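Glycosyl hydrolase, family 38 (Enterococcus faecalis, PDB 5KBP) probably hydrolyses alpha-mannosidic linkages in carbohydrates, as a family 38 glycosidase expected to depend on a bound metal ion. Local coordinates at residues H404-L408 against V420-I426; T411-K416 against Y797-F803; R464-V470 against A487-E493. All coordinates share one frame; numbering follows the deposited sequence.

Interaction 1: H404-L408 against V420-I426; sequences HPFVL and VTVEVEI
H404, F406 and L408 face V420, V422 and V424 in a buried side-chain contact between two strands of different sheets, with H404 also lying over the backbone of I426. Strand 404-408 pairs with strands 503-511 and 804-807, whereas strand 420-426 belongs to a three-stranded sheet. Their axes approach to 7.8 Å and run roughly antiparallel at 153°, so side chains rather than backbone bonds fill the gap. F406 has CG between the backbone N and the carbonyl carbon (chi1 59°), which drops its ring into the interface. V422 CG1 sits over a face of that ring, 4.1 Å from the F406 centroid, in a CH-pi contact, while V424 CG2 lies 3.8 Å from F406 CD1. V424 turns its other methyl, CG1, to the CB of H404. At the far end L408 CD2 reaches between V420 CG1, at 4.0 Å, and V422 CG2. The H404 ring closes the opposite end: I426 CA stands 4.0 Å from the H404 centroid, over the face, and I426 O is 3.3 Å from H404 CE1. A805 packs on V422 and T807 on V424. Interlocking apolar side chains between two stacked sheets are the hallmark of a beta sandwich.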
loop_
_atom_site.group_PDB
_atom_site.type_symbol
_atom_site.label_atom_id
_atom_site.label_comp_id
_atom_site.label_asym_id
_atom_site.label_seq_id
_atom_site.Cartn_x
_atom_site.Cartn_y
_atom_site.Cartn_z
ATOM N N HIS A 404 0.168 -12.846 -39.435
ATOM C CA HIS A 404 0.291 -12.442 -38.037
ATOM C C HIS A 404 -0.180 -13.587 -37.148
ATOM O O HIS A 404 -1.383 -13.718 -36.879
ATOM C CB HIS A 404 -0.523 -11.174 -37.767
ATOM C CG HIS A 404 -0.232 -10.054 -38.718
ATOM N ND1 HIS A 404 0.881 -9.249 -38.602
ATOM C CD2 HIS A 404 -0.910 -9.605 -39.802
ATOM C CE1 HIS A 404 0.877 -8.353 -39.573
ATOM N NE2 HIS A 404 -0.198 -8.547 -40.315
ATOM N N PRO A 405 0.718 -14.446 -36.673
ATOM C CA PRO A 405 0.290 -15.591 -35.865
ATOM C C PRO A 405 0.061 -15.229 -34.406
ATOM O O PRO A 405 0.645 -14.286 -33.866
ATOM C CB PRO A 405 1.457 -16.575 -36.008
ATOM C CG PRO A 405 2.643 -15.705 -36.221
ATOM C CD PRO A 405 2.160 -14.490 -36.976
ATOM N N PHE A 406 -0.814 -16.006 -33.769
ATOM C CA PHE A 406 -1.087 -15.873 -32.346
ATOM C C PHE A 406 -1.403 -17.250 -31.781
ATOM O O PHE A 406 -1.805 -18.161 -32.509
ATOM C CB PHE A 406 -2.233 -14.888 -32.071
ATOM C CG PHE A 406 -3.532 -15.261 -32.729
ATOM C CD1 PHE A 406 -3.799 -14.876 -34.034
ATOM C CD2 PHE A 406 -4.490 -15.990 -32.042
ATOM C CE1 PHE A 406 -4.994 -15.216 -34.642
ATOM C CE2 PHE A 406 -5.688 -16.332 -32.646
ATOM C CZ PHE A 406 -5.939 -15.945 -33.947
ATOM N N VAL A 407 -1.219 -17.394 -30.468
ATOM C CA VAL A 407 -1.312 -18.683 -29.790
ATOM C C VAL A 407 -2.349 -18.597 -28.678
ATOM O O VAL A 407 -2.395 -17.613 -27.933
ATOM C CB VAL A 407 0.057 -19.118 -29.223
ATOM C CG1 VAL A 407 -0.037 -20.503 -28.603
ATOM C CG2 VAL A 407 1.121 -19.086 -30.309
ATOM N N LEU A 408 -3.172 -19.639 -28.564
ATOM C CA LEU A 408 -4.186 -19.755 -27.522
ATOM C C LEU A 408 -3.782 -20.861 -26.556
ATOM O O LEU A 408 -3.569 -22.003 -26.974
ATOM C CB LEU A 408 -5.560 -20.050 -28.123
ATOM C CG LEU A 408 -6.387 -18.848 -28.583
ATOM C CD1 LEU A 408 -7.609 -19.303 -29.366
ATOM C CD2 LEU A 408 -6.799 -18.012 -27.382
ATOM N N VAL A 420 -13.807 -16.609 -27.639
ATOM C CA VAL A 420 -12.615 -15.894 -27.203
ATOM C C VAL A 420 -12.426 -14.639 -28.042
ATOM O O VAL A 420 -12.875 -14.552 -29.190
ATOM C CB VAL A 420 -11.374 -16.811 -27.282
ATOM C CG1 VAL A 420 -10.216 -16.235 -26.476
ATOM C CG2 VAL A 420 -11.722 -18.204 -26.796
ATOM N N THR A 421 -11.760 -13.649 -27.450
ATOM C CA THR A 421 -11.367 -12.417 -28.120
ATOM C C THR A 421 -9.850 -12.300 -28.067
ATOM O O THR A 421 -9.250 -12.463 -26.999
ATOM C CB THR A 421 -12.033 -11.199 -27.463
ATOM O OG1 THR A 421 -13.288 -10.930 -28.101
ATOM C CG2 THR A 421 -11.140 -9.968 -27.549
ATOM N N VAL A 422 -9.233 -12.035 -29.217
ATOM C CA VAL A 422 -7.783 -11.938 -29.336
ATOM C C VAL A 422 -7.442 -10.646 -30.062
ATOM O O VAL A 422 -7.953 -10.394 -31.159
ATOM C CB VAL A 422 -7.188 -13.147 -30.085
ATOM C CG1 VAL A 422 -5.705 -12.937 -30.336
ATOM C CG2 VAL A 422 -7.431 -14.433 -29.308
ATOM N N GLU A 423 -6.582 -9.831 -29.455
ATOM C CA GLU A 423 -6.114 -8.597 -30.074
ATOM C C GLU A 423 -4.789 -8.873 -30.772
ATOM O O GLU A 423 -3.841 -9.356 -30.144
ATOM C CB GLU A 423 -5.964 -7.484 -29.036
ATOM C CG GLU A 423 -5.967 -6.083 -29.633
ATOM C CD GLU A 423 -5.834 -5.002 -28.579
ATOM O OE1 GLU A 423 -5.282 -5.290 -27.498
ATOM O OE2 GLU A 423 -6.285 -3.864 -28.832
ATOM N N VAL A 424 -4.726 -8.571 -32.066
ATOM C CA VAL A 424 -3.566 -8.870 -32.897
ATOM C C VAL A 424 -3.064 -7.576 -33.518
ATOM O O VAL A 424 -3.840 -6.831 -34.127
ATOM C CB VAL A 424 -3.903 -9.903 -33.988
ATOM C CG1 VAL A 424 -2.665 -10.231 -34.811
ATOM C CG2 VAL A 424 -4.490 -11.162 -33.367
ATOM N N GLU A 425 -1.769 -7.314 -33.364
ATOM C CA GLU A 425 -1.138 -6.150 -33.973
ATOM C C GLU A 425 -0.899 -6.421 -35.454
ATOM O O GLU A 425 -0.174 -7.357 -35.809
ATOM C CB GLU A 425 0.178 -5.834 -33.265
ATOM C CG GLU A 425 0.932 -4.646 -33.832
ATOM C CD GLU A 425 2.344 -4.548 -33.287
ATOM O OE1 GLU A 425 3.255 -5.168 -33.874
ATOM O OE2 GLU A 425 2.539 -3.861 -32.262
ATOM N N ILE A 426 -1.506 -5.608 -36.318
ATOM C CA ILE A 426 -1.358 -5.792 -37.758
ATOM C C ILE A 426 -0.348 -4.831 -38.380
ATOM O O ILE A 426 0.175 -5.122 -39.466
ATOM C CB ILE A 426 -2.718 -5.671 -38.476
ATOM C CG1 ILE A 426 -3.352 -4.305 -38.207
ATOM C CG2 ILE A 426 -3.649 -6.795 -38.046
ATOM C CD1 ILE A 426 -4.654 -4.085 -38.949
#

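Interaction 2: T411-K416 against Y797-F803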
loop_
_atom_site.group_PDB
_atom_site.type_symbol
_atom_site.label_atom_id
_atom_site.label_comp_id
_atom_site.label_asym_id
_atom_site.label_seq_id
_atom_site.Cartn_x
_atom_site.Cartn_y
_atom_site.Cartn_z
ATOM N N THR A 411 -4.839 -23.021 -19.835
ATOM C CA THR A 411 -4.049 -23.206 -18.623
ATOM C C THR A 411 -4.853 -23.856 -17.501
ATOM O O THR A 411 -4.543 -23.659 -16.321
ATOM C CB THR A 411 -3.473 -21.868 -18.159
ATOM O OG1 THR A 411 -4.537 -20.920 -17.996
ATOM C CG2 THR A 411 -2.488 -21.339 -19.187
ATOM N N SER A 412 -5.880 -24.630 -17.845
ATOM C CA SER A 412 -6.701 -25.328 -16.869
ATOM C C SER A 412 -6.707 -26.817 -17.186
ATOM O O SER A 412 -6.198 -27.260 -18.219
ATOM C CB SER A 412 -8.136 -24.782 -16.844
ATOM O OG SER A 412 -8.892 -25.262 -17.945
ATOM N N GLY A 413 -7.291 -27.592 -16.276
ATOM C CA GLY A 413 -7.342 -29.031 -16.434
ATOM C C GLY A 413 -8.671 -29.547 -16.946
ATOM O O GLY A 413 -8.956 -30.744 -16.848
ATOM N N TYR A 414 -9.488 -28.658 -17.502
ATOM C CA TYR A 414 -10.811 -29.015 -17.991
ATOM C C TYR A 414 -10.928 -28.702 -19.476
ATOM O O TYR A 414 -10.238 -27.821 -19.998
ATOM C CB TYR A 414 -11.906 -28.264 -17.228
ATOM C CG TYR A 414 -11.653 -28.159 -15.744
ATOM C CD1 TYR A 414 -11.927 -29.223 -14.898
ATOM C CD2 TYR A 414 -11.137 -26.995 -15.190
ATOM C CE1 TYR A 414 -11.696 -29.132 -13.539
ATOM C CE2 TYR A 414 -10.903 -26.895 -13.831
ATOM C CZ TYR A 414 -11.184 -27.966 -13.010
ATOM O OH TYR A 414 -10.953 -27.874 -11.655
ATOM N N GLN A 415 -11.805 -29.439 -20.153
ATOM C CA GLN A 415 -12.180 -29.085 -21.514
ATOM C C GLN A 415 -12.874 -27.733 -21.501
ATOM O O GLN A 415 -13.939 -27.580 -20.894
ATOM C CB GLN A 415 -13.099 -30.151 -22.106
ATOM C CG GLN A 415 -12.550 -31.562 -22.011
ATOM C CD GLN A 415 -12.262 -32.166 -23.369
ATOM O OE1 GLN A 415 -13.077 -32.074 -24.288
ATOM N NE2 GLN A 415 -11.096 -32.786 -23.505
ATOM N N LYS A 416 -12.270 -26.746 -22.153
ATOM C CA LYS A 416 -12.746 -25.374 -22.083
ATOM C C LYS A 416 -13.467 -24.994 -23.368
ATOM O O LYS A 416 -12.940 -25.195 -24.468
ATOM C CB LYS A 416 -11.594 -24.406 -21.817
ATOM C CG LYS A 416 -12.014 -23.256 -20.932
ATOM C CD LYS A 416 -11.007 -22.136 -20.911
ATOM C CE LYS A 416 -11.560 -20.980 -20.107
ATOM N NZ LYS A 416 -12.995 -20.733 -20.412
ATOM N N TYR A 797 -15.361 -24.177 -12.172
ATOM C CA TYR A 797 -13.943 -23.893 -11.984
ATOM C C TYR A 797 -13.338 -23.291 -13.244
ATOM O O TYR A 797 -12.497 -22.387 -13.172
ATOM C CB TYR A 797 -13.192 -25.170 -11.605
ATOM C CG TYR A 797 -13.602 -25.790 -10.291
ATOM C CD1 TYR A 797 -13.863 -25.005 -9.177
ATOM C CD2 TYR A 797 -13.722 -27.167 -10.164
ATOM C CE1 TYR A 797 -14.235 -25.577 -7.972
ATOM C CE2 TYR A 797 -14.093 -27.748 -8.967
ATOM C CZ TYR A 797 -14.349 -26.948 -7.874
ATOM O OH TYR A 797 -14.720 -27.523 -6.681
ATOM N N SER A 798 -13.757 -23.786 -14.412
ATOM C CA SER A 798 -13.164 -23.346 -15.669
ATOM C C SER A 798 -13.542 -21.909 -16.007
ATOM O O SER A 798 -12.792 -21.225 -16.711
ATOM C CB SER A 798 -13.587 -24.286 -16.797
ATOM O OG SER A 798 -12.947 -23.943 -18.011
ATOM N N ALA A 799 -14.691 -21.436 -15.517
ATOM C CA ALA A 799 -15.119 -20.076 -15.827
ATOM C C ALA A 799 -14.238 -19.034 -15.147
ATOM O O ALA A 799 -14.121 -17.906 -15.642
ATOM C CB ALA A 799 -16.581 -19.881 -15.424
ATOM N N GLN A 800 -13.615 -19.386 -14.021
ATOM C CA GLN A 800 -12.726 -18.467 -13.321
ATOM C C GLN A 800 -11.340 -18.382 -13.946
ATOM O O GLN A 800 -10.544 -17.531 -13.532
ATOM C CB GLN A 800 -12.589 -18.879 -11.852
ATOM C CG GLN A 800 -13.809 -18.599 -10.999
ATOM C CD GLN A 800 -13.536 -18.795 -9.520
ATOM O OE1 GLN A 800 -12.462 -19.256 -9.133
ATOM N NE2 GLN A 800 -14.505 -18.438 -8.685
ATOM N N ILE A 801 -11.032 -19.229 -14.922
ATOM C CA ILE A 801 -9.696 -19.284 -15.509
ATOM C C ILE A 801 -9.764 -18.804 -16.954
ATOM O O ILE A 801 -10.133 -19.581 -17.844
ATOM C CB ILE A 801 -9.117 -20.705 -15.427
ATOM C CG1 ILE A 801 -9.208 -21.233 -13.993
ATOM C CG2 ILE A 801 -7.678 -20.724 -15.917
ATOM C CD1 ILE A 801 -8.803 -22.682 -13.846
ATOM N N PRO A 802 -9.413 -17.553 -17.240
ATOM C CA PRO A 802 -9.539 -17.046 -18.610
ATOM C C PRO A 802 -8.487 -17.642 -19.534
ATOM O O PRO A 802 -7.435 -18.122 -19.106
ATOM C CB PRO A 802 -9.337 -15.538 -18.445
ATOM C CG PRO A 802 -8.452 -15.423 -17.245
ATOM C CD PRO A 802 -8.876 -16.535 -16.319
ATOM N N PHE A 803 -8.796 -17.606 -20.829
ATOM C CA PHE A 803 -7.832 -18.026 -21.837
ATOM C C PHE A 803 -6.632 -17.086 -21.847
ATOM O O PHE A 803 -6.737 -15.900 -21.523
ATOM C CB PHE A 803 -8.476 -18.056 -23.226
ATOM C CG PHE A 803 -9.077 -19.385 -23.594
ATOM C CD1 PHE A 803 -8.271 -20.492 -23.793
ATOM C CD2 PHE A 803 -10.446 -19.521 -23.761
ATOM C CE1 PHE A 803 -8.817 -21.714 -24.136
ATOM C CE2 PHE A 803 -10.999 -20.742 -24.108
ATOM C CZ PHE A 803 -10.183 -21.840 -24.296
#
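K416 lays its aliphatic chain across F803: CD sits over one ring face, 3.7 Å from the F803 centroid and 21° off the normal, in a CH-pi contact. On the near side of CD, K416 CG lies 3.1 Å from S798 OG; beyond it, K416 CE comes to 3.0 Å from I801 O. The remaining first-shell contacts are also carbon-rich. I801 brings CD1 to 3.7 Å from S412 CB and CG2 to T411 OG1. The Y414 and Y797 side chains cross obliquely, with Y414 CE2 3.6 Å from Y797 CB and Y414 OH 3.2 Å from Y797 CD2. What positions these groups lies mostly outside the pair. A bend at the last torsion of K416 (chi4 -42°) goes with an ammonium salt-bridged to E418. Y414 OH is hydrogen-bonded to W831 N, Y797 OH to D690, T411 OG1 to N319 O on helix 304-332, and S412 OG to N410. I801 N to S798 O holds the chain at the C-terminal part of helix 789-799. The polar ends of these five side chains thus find partners outside the two segments. K416 CE, probably polarised by the ammonium, may be weakly attracted to I801 O, while E418 meets the charge itself; the arm crosses the contact as hydrocarbon.

Interaction 3: R464-V470 against A487-E493; sequences RIVKEDV and AKYLTVE
R464 and E493 lie side by side at one end of an antiparallel strand pair, and the arginine can be traced atom by atom. Its CB is already 4.2 Å from E493 OE1. CG is anti to the backbone N and the chain runs straight to CD, 4.1 Å from the same oxygen, before bending at chi3 (69°). That bend swings the guanidinium side-on to the carboxylate: NE donates to E493 OE1 at 2.9 Å, nearly in line with its C-O bond, and NH2 donates to E493 OE1 at 2.8 Å from above the carboxylate plane. CZ follows between them. Both donors thus grip one oxygen through bent bonds, in a salt bridge whose two planes are 58° apart, and V466 CG2 sits over one guanidinium face.

Beyond this end the backbones are zipped by V466 N to T491 O, T491 N to K467 O at 2.9 Å, and a reciprocal D469-Y489 pair in which Y489 N reaches D469 O at 2.6 Å. V466 and K467 both stand opposite T491, and V466 has a helix-like psi of -57°, which fits a classic beta bulge. On the sheet face bearing I465, I465 CG2 meets L490 CD1 at 3.7 Å and I465 CD1 meets V492 CG2. Farther along, E468 OE2 forms a longer salt bridge with K488 NZ, 3.4 Å away; T448 OG1 hydrogen-bonds both side chains.

Segment 487-493 is the middle strand of its three-stranded sheet: 464-470 flanks it as an edge and strand 416-430 pairs along its other side. On the face bearing L490 and V492, those two side chains rest on Y451 and V453 of strand 451-454, and K488 NZ makes a weak bond to L443 O in helix 436-445.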
loop_
_atom_site.group_PDB
_atom_site.type_symbol
_atom_site.label_atom_id
_atom_site.label_comp_id
_atom_site.label_asym_id
_atom_site.label_seq_id
_atom_site.Cartn_x
_atom_site.Cartn_y
_atom_site.Cartn_z
ATOM N N ARG A 464 -14.792 -13.365 -36.556
ATOM C CA ARG A 464 -15.461 -12.095 -36.804
ATOM C C ARG A 464 -14.564 -10.976 -36.305
ATOM O O ARG A 464 -14.054 -11.043 -35.182
ATOM C CB ARG A 464 -16.826 -12.036 -36.106
ATOM C CG ARG A 464 -17.577 -10.730 -36.323
ATOM C CD ARG A 464 -18.929 -10.735 -35.623
ATOM N NE ARG A 464 -18.802 -10.699 -34.168
ATOM C CZ ARG A 464 -18.834 -9.584 -33.445
ATOM N NH1 ARG A 464 -18.989 -8.410 -34.041
ATOM N NH2 ARG A 464 -18.712 -9.642 -32.126
ATOM N N ILE A 465 -14.366 -9.956 -37.136
ATOM C CA ILE A 465 -13.562 -8.800 -36.754
ATOM C C ILE A 465 -14.409 -7.923 -35.838
ATOM O O ILE A 465 -15.417 -7.353 -36.264
ATOM C CB ILE A 465 -13.075 -8.020 -37.979
ATOM C CG1 ILE A 465 -12.203 -8.915 -38.866
ATOM C CG2 ILE A 465 -12.310 -6.776 -37.551
ATOM C CD1 ILE A 465 -11.015 -9.521 -38.147
ATOM N N VAL A 466 -14.002 -7.815 -34.575
ATOM C CA VAL A 466 -14.788 -7.071 -33.594
ATOM C C VAL A 466 -14.540 -5.574 -33.727
ATOM O O VAL A 466 -15.474 -4.786 -33.919
ATOM C CB VAL A 466 -14.478 -7.565 -32.169
ATOM C CG1 VAL A 466 -15.237 -6.738 -31.144
ATOM C CG2 VAL A 466 -14.824 -9.037 -32.039
ATOM N N LYS A 467 -13.280 -5.158 -33.623
ATOM C CA LYS A 467 -12.949 -3.741 -33.660
ATOM C C LYS A 467 -11.485 -3.575 -34.036
ATOM O O LYS A 467 -10.692 -4.518 -33.965
ATOM C CB LYS A 467 -13.236 -3.066 -32.315
ATOM C CG LYS A 467 -12.522 -3.714 -31.137
ATOM C CD LYS A 467 -12.874 -3.026 -29.827
ATOM C CE LYS A 467 -12.186 -3.698 -28.650
ATOM N NZ LYS A 467 -12.516 -3.033 -27.358
ATOM N N GLU A 468 -11.141 -2.355 -34.439
ATOM C CA GLU A 468 -9.764 -1.963 -34.689
ATOM C C GLU A 468 -9.389 -0.837 -33.734
ATOM O O GLU A 468 -10.253 -0.142 -33.192
ATOM C CB GLU A 468 -9.555 -1.512 -36.140
ATOM C CG GLU A 468 -9.973 -0.073 -36.411
ATOM C CD GLU A 468 -9.703 0.353 -37.841
ATOM O OE1 GLU A 468 -9.843 -0.492 -38.749
ATOM O OE2 GLU A 468 -9.345 1.530 -38.054
ATOM N N ASP A 469 -8.087 -0.659 -33.531
ATOM C CA ASP A 469 -7.611 0.357 -32.606
ATOM C C ASP A 469 -6.217 0.809 -33.016
ATOM O O ASP A 469 -5.371 -0.013 -33.375
ATOM C CB ASP A 469 -7.594 -0.165 -31.165
ATOM C CG ASP A 469 -7.575 0.952 -30.140
ATOM O OD1 ASP A 469 -8.093 2.046 -30.445
ATOM O OD2 ASP A 469 -7.048 0.737 -29.027
ATOM N N VAL A 470 -5.994 2.118 -32.962
ATOM C CA VAL A 470 -4.685 2.717 -33.193
ATOM C C VAL A 470 -4.293 3.457 -31.923
ATOM O O VAL A 470 -4.957 4.427 -31.536
ATOM C CB VAL A 470 -4.688 3.665 -34.401
ATOM C CG1 VAL A 470 -3.337 4.351 -34.533
ATOM C CG2 VAL A 470 -5.039 2.909 -35.673
ATOM N N ALA A 487 0.950 1.752 -33.106
ATOM C CA ALA A 487 0.535 0.474 -33.660
ATOM C C ALA A 487 -0.955 0.485 -33.966
ATOM O O ALA A 487 -1.718 1.297 -33.438
ATOM C CB ALA A 487 0.861 -0.685 -32.710
ATOM N N LYS A 488 -1.356 -0.439 -34.835
ATOM C CA LYS A 488 -2.755 -0.686 -35.148
ATOM C C LYS A 488 -3.089 -2.115 -34.751
ATOM O O LYS A 488 -2.364 -3.048 -35.112
ATOM C CB LYS A 488 -3.045 -0.459 -36.636
ATOM C CG LYS A 488 -4.522 -0.515 -36.986
ATOM C CD LYS A 488 -4.779 0.038 -38.377
ATOM C CE LYS A 488 -6.266 0.206 -38.638
ATOM N NZ LYS A 488 -6.530 0.889 -39.934
ATOM N N TYR A 489 -4.176 -2.283 -34.005
ATOM C CA TYR A 489 -4.551 -3.576 -33.454
ATOM C C TYR A 489 -5.905 -4.002 -33.995
ATOM O O TYR A 489 -6.817 -3.182 -34.140
ATOM C CB TYR A 489 -4.596 -3.534 -31.925
ATOM C CG TYR A 489 -3.266 -3.218 -31.290
ATOM C CD1 TYR A 489 -2.367 -4.230 -30.980
ATOM C CD2 TYR A 489 -2.906 -1.910 -31.003
ATOM C CE1 TYR A 489 -1.147 -3.947 -30.399
ATOM C CE2 TYR A 489 -1.687 -1.615 -30.422
ATOM C CZ TYR A 489 -0.811 -2.639 -30.123
ATOM O OH TYR A 489 0.404 -2.354 -29.545
ATOM N N LEU A 490 -6.028 -5.292 -34.288
ATOM C CA LEU A 490 -7.281 -5.885 -34.727
ATOM C C LEU A 490 -7.744 -6.884 -33.678
ATOM O O LEU A 490 -6.948 -7.695 -33.191
ATOM C CB LEU A 490 -7.120 -6.569 -36.086
ATOM C CG LEU A 490 -8.391 -6.631 -36.934
ATOM C CD1 LEU A 490 -8.987 -5.240 -37.086
ATOM C CD2 LEU A 490 -8.104 -7.244 -38.293
ATOM N N THR A 491 -9.022 -6.813 -33.323
ATOM C CA THR A 491 -9.617 -7.671 -32.304
ATOM C C THR A 491 -10.463 -8.728 -33.005
ATOM O O THR A 491 -11.501 -8.409 -33.595
ATOM C CB THR A 491 -10.452 -6.848 -31.325
ATOM O OG1 THR A 491 -9.603 -5.921 -30.635
ATOM C CG2 THR A 491 -11.133 -7.751 -30.317
ATOM N N VAL A 492 -10.017 -9.980 -32.941
ATOM C CA VAL A 492 -10.648 -11.089 -33.648
ATOM C C VAL A 492 -11.378 -11.964 -32.639
ATOM O O VAL A 492 -10.884 -12.199 -31.531
ATOM C CB VAL A 492 -9.609 -11.905 -34.441
ATOM C CG1 VAL A 492 -10.289 -12.993 -35.256
ATOM C CG2 VAL A 492 -8.792 -10.989 -35.341
ATOM N N GLU A 493 -12.556 -12.447 -33.027
ATOM C CA GLU A 493 -13.406 -13.262 -32.169
ATOM C C GLU A 493 -13.394 -14.697 -32.679
ATOM O O GLU A 493 -13.721 -14.946 -33.844
ATOM C CB GLU A 493 -14.829 -12.708 -32.139
ATOM C CG GLU A 493 -15.683 -13.222 -30.996
ATOM C CD GLU A 493 -17.031 -12.530 -30.923
ATOM O OE1 GLU A 493 -17.595 -12.208 -31.989
ATOM O OE2 GLU A 493 -17.521 -12.299 -29.798
#

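Following the chain from the N terminus, strand 404-410 supplies the first half of interaction 1, then loop 411-416 opens interaction 2 before 420-426 closes interaction 1 after a short connection. Interaction 3 comes next in series, as a hairpin closed by 487-493, and only at 797-803 is interaction 2 completed, hundreds of residues later. Interaction 2 therefore crosses interaction 1 and encloses interaction 3. Strand 416-430 joins interactions 1 and 3, with V424 N probably donating a hydrogen bond to L490 O; F803 packs on V420 where interactions 1 and 2 meet. Together they tie the three-stranded sheet to its partner sheet and to the 797-803 segment, which begins in helix 789-799.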